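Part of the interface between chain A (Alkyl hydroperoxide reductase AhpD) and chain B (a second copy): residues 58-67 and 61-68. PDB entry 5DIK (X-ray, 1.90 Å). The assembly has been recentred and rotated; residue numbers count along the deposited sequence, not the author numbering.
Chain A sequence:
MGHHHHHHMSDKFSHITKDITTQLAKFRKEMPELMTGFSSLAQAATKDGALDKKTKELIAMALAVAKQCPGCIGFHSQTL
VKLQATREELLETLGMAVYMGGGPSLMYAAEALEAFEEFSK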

# COMPACT_ATOMS: atom_id res chain seq x y z
N LEU A 58 13.91 -9.87 12.35
CA LEU A 58 12.53 -10.16 12.67
C LEU A 58 11.65 -8.96 12.28
O LEU A 58 10.56 -9.14 11.71
CB LEU A 58 12.36 -10.55 14.14
CG LEU A 58 12.95 -11.92 14.49
CD1 LEU A 58 13.00 -12.11 15.99
CD2 LEU A 58 12.16 -13.05 13.83
N ILE A 59 12.12 -7.75 12.54
CA ILE A 59 11.42 -6.54 12.10
C ILE A 59 11.32 -6.49 10.58
O ILE A 59 10.24 -6.23 10.04
CB ILE A 59 12.09 -5.27 12.65
CG1 ILE A 59 11.96 -5.24 14.18
CG2 ILE A 59 11.50 -4.01 12.02
CD1 ILE A 59 12.90 -4.24 14.82
N ALA A 60 12.42 -6.79 9.89
CA ALA A 60 12.41 -6.82 8.42
C ALA A 60 11.40 -7.84 7.89
O ALA A 60 10.71 -7.56 6.92
CB ALA A 60 13.80 -7.11 7.87
N MET A 61 11.31 -8.99 8.54
CA MET A 61 10.35 -10.04 8.11
C MET A 61 8.91 -9.58 8.28
O MET A 61 8.09 -9.77 7.39
CB MET A 61 10.57 -11.34 8.86
CG MET A 61 9.53 -12.42 8.50
SD MET A 61 9.51 -12.81 6.73
CE MET A 61 10.99 -13.82 6.81
N ALA A 62 8.61 -8.96 9.41
CA ALA A 62 7.28 -8.36 9.61
C ALA A 62 6.92 -7.37 8.52
O ALA A 62 5.80 -7.42 7.98
CB ALA A 62 7.16 -7.72 10.97
N LEU A 63 7.86 -6.50 8.18
CA LEU A 63 7.67 -5.50 7.14
C LEU A 63 7.51 -6.13 5.76
O LEU A 63 6.70 -5.68 4.95
CB LEU A 63 8.88 -4.53 7.12
CG LEU A 63 8.96 -3.56 8.27
CD1 LEU A 63 10.34 -2.94 8.41
CD2 LEU A 63 7.96 -2.46 8.06
N ALA A 64 8.28 -7.17 5.49
CA ALA A 64 8.14 -7.92 4.24
C ALA A 64 6.77 -8.55 4.05
O ALA A 64 6.25 -8.57 2.92
CB ALA A 64 9.24 -8.98 4.13
N VAL A 65 6.20 -9.07 5.14
CA VAL A 65 4.87 -9.64 5.13
C VAL A 65 3.86 -8.52 4.92
O VAL A 65 2.95 -8.63 4.05
CB VAL A 65 4.61 -10.45 6.42
CG1 VAL A 65 3.14 -10.78 6.63
CG2 VAL A 65 5.47 -11.71 6.40
N ALA A 66 4.01 -7.44 5.68
CA ALA A 66 3.08 -6.31 5.55
C ALA A 66 3.10 -5.70 4.17
O ALA A 66 2.07 -5.32 3.67
CB ALA A 66 3.39 -5.23 6.59
N LYS A 67 4.27 -5.67 3.53
CA LYS A 67 4.43 -5.19 2.17
C LYS A 67 4.11 -6.25 1.08
O LYS A 67 4.20 -5.95 -0.10
CB LYS A 67 5.87 -4.70 1.93
CG LYS A 67 6.28 -3.47 2.75
CD LYS A 67 5.51 -2.24 2.35
CE LYS A 67 5.99 -1.59 1.05
NZ LYS A 67 5.03 -0.51 0.69
N MET B 61 5.53 -0.69 15.90
CA MET B 61 5.90 0.67 15.50
C MET B 61 6.51 0.71 14.10
O MET B 61 6.15 1.59 13.30
CB MET B 61 6.89 1.29 16.50
CG MET B 61 7.38 2.68 16.06
SD MET B 61 6.03 3.88 15.85
CE MET B 61 5.81 4.17 17.58
N ALA B 62 7.40 -0.25 13.78
CA ALA B 62 7.90 -0.36 12.42
C ALA B 62 6.79 -0.51 11.38
O ALA B 62 6.84 0.13 10.33
CB ALA B 62 8.88 -1.50 12.29
N LEU B 63 5.83 -1.41 11.66
CA LEU B 63 4.68 -1.64 10.80
C LEU B 63 3.80 -0.39 10.67
O LEU B 63 3.31 -0.08 9.60
CB LEU B 63 3.82 -2.78 11.36
CG LEU B 63 4.44 -4.16 11.23
CD1 LEU B 63 3.77 -5.17 12.15
CD2 LEU B 63 4.30 -4.63 9.81
N ALA B 64 3.63 0.34 11.76
CA ALA B 64 2.88 1.61 11.71
C ALA B 64 3.49 2.67 10.82
O ALA B 64 2.76 3.44 10.14
CB ALA B 64 2.71 2.17 13.12
N VAL B 65 4.82 2.76 10.85
CA VAL B 65 5.56 3.64 10.01
C VAL B 65 5.46 3.19 8.54
O VAL B 65 5.13 3.99 7.66
CB VAL B 65 7.03 3.74 10.47
CG1 VAL B 65 7.92 4.39 9.43
CG2 VAL B 65 7.08 4.50 11.79
N ALA B 66 5.68 1.89 8.31
CA ALA B 66 5.53 1.33 6.97
C ALA B 66 4.11 1.51 6.41
O ALA B 66 3.96 1.76 5.24
CB ALA B 66 5.91 -0.16 6.92
N LYS B 67 3.10 1.44 7.25
CA LYS B 67 1.73 1.66 6.83
C LYS B 67 1.32 3.14 6.83
O LYS B 67 0.21 3.44 6.50
CB LYS B 67 0.77 0.89 7.74
CG LYS B 67 0.87 -0.65 7.67
CD LYS B 67 0.31 -1.31 6.41
CE LYS B 67 -0.48 -2.60 6.70
NZ LYS B 67 0.09 -3.55 7.71
N GLN B 68 2.22 4.03 7.21
CA GLN B 68 1.99 5.48 7.13
C GLN B 68 0.71 5.87 7.87
O GLN B 68 -0.08 6.66 7.36
CB GLN B 68 1.95 5.92 5.65
CG GLN B 68 3.22 5.51 4.91
CD GLN B 68 3.28 5.90 3.44
OE1 GLN B 68 4.22 5.50 2.75
NE2 GLN B 68 2.30 6.63 2.96

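Each stretch holds the last part of a helix that begins earlier in its chain and runs through residue 66. Lys67(A) follows the helix in one stretch, Lys67(B) and Gln68(B) in the other. The two run in roughly the same direction, with 38° between their N-to-C directions and a signed crossing angle of -38°. Their axes come within 9.6 Å of each other. The closest CA pair is formed by the two copies of one residue: CA of Leu63(A) lies 6.1 Å from CA of Leu63(B). One turn earlier in chain A, CA of Ile59(A) is 7.1 Å from CA of Ala62(B).

Within each stretch the helical backbone bonds run on to the end of the helix. In chain A, the amide N of Ala66(A) bonds to O of Ala62(A) at 2.9 Å, and N of Lys67(A) bonds to O of Leu63(A) at 2.8 Å. Chain B repeats both bonds at the same lengths. Its helix ends in a Schellman motif, in which Gln68(B) takes a positive phi of 55°. N of Gln68(B) turns back to O of Val65(B) at 2.9 Å. No hydrogen bond crosses between the stretches, so the contact rests on packing.

Leucine and alanine do most of that packing. The CA-to-CB bonds of Leu63(A) and Leu63(B) point sideways, but the ends of both side chains come nearer to the partner helix. Both leucines have chi1 m and chi2 t. Each places a methyl against an alanine of the other chain. CD2 of Leu63(A) is 3.3 Å from CB of Ala66(B), and CD2 of Leu63(B) is 3.4 Å from CB of Ala66(A). These are tight approaches for carbon atoms. The two contacts are reciprocal, and they join the copies in a nearly symmetric way.

The same methyls also reach the backbone one turn earlier. CD2 of Leu63(A) lies 3.6 Å from O of Ala62(B), and CD2 of Leu63(B) lies 3.7 Å from O of Ala62(A). These carbonyls already accept the helical bonds from Ala66(B) and Ala66(A). The leucine methyls touch them as packing contacts and form no hydrogen bond with them. Ala62(A), Ala66(A), Ala62(B) and Ala66(B) all point toward the other stretch. Their side chains end at CB, and the leucine ends pack close to the helix there.

Ile59(A) extends the apolar patch toward the N-terminal side. Its CG2 is 3.6 Å from CB of Ala62(B). CB of Ala62(B) is also 4.4 Å from CD1 of Leu63(A), so this alanine meets two side chains of chain A.

The lysines differ. Lys67(A) and Lys67(B) both have chi1 and chi2 m, but they diverge from chi3 onward. NZ of Lys67(B) comes 3.9 Å from CB of Ala66(A). That contact is proximity without a polar bond, and NZ is hydrogen-bonded elsewhere in the structure. The nearest approach of the Lys67(A) side chain is 5.0 Å, from its CD to CB of Ala66(B). Together the two stretches bury 329 Å², counting both sides.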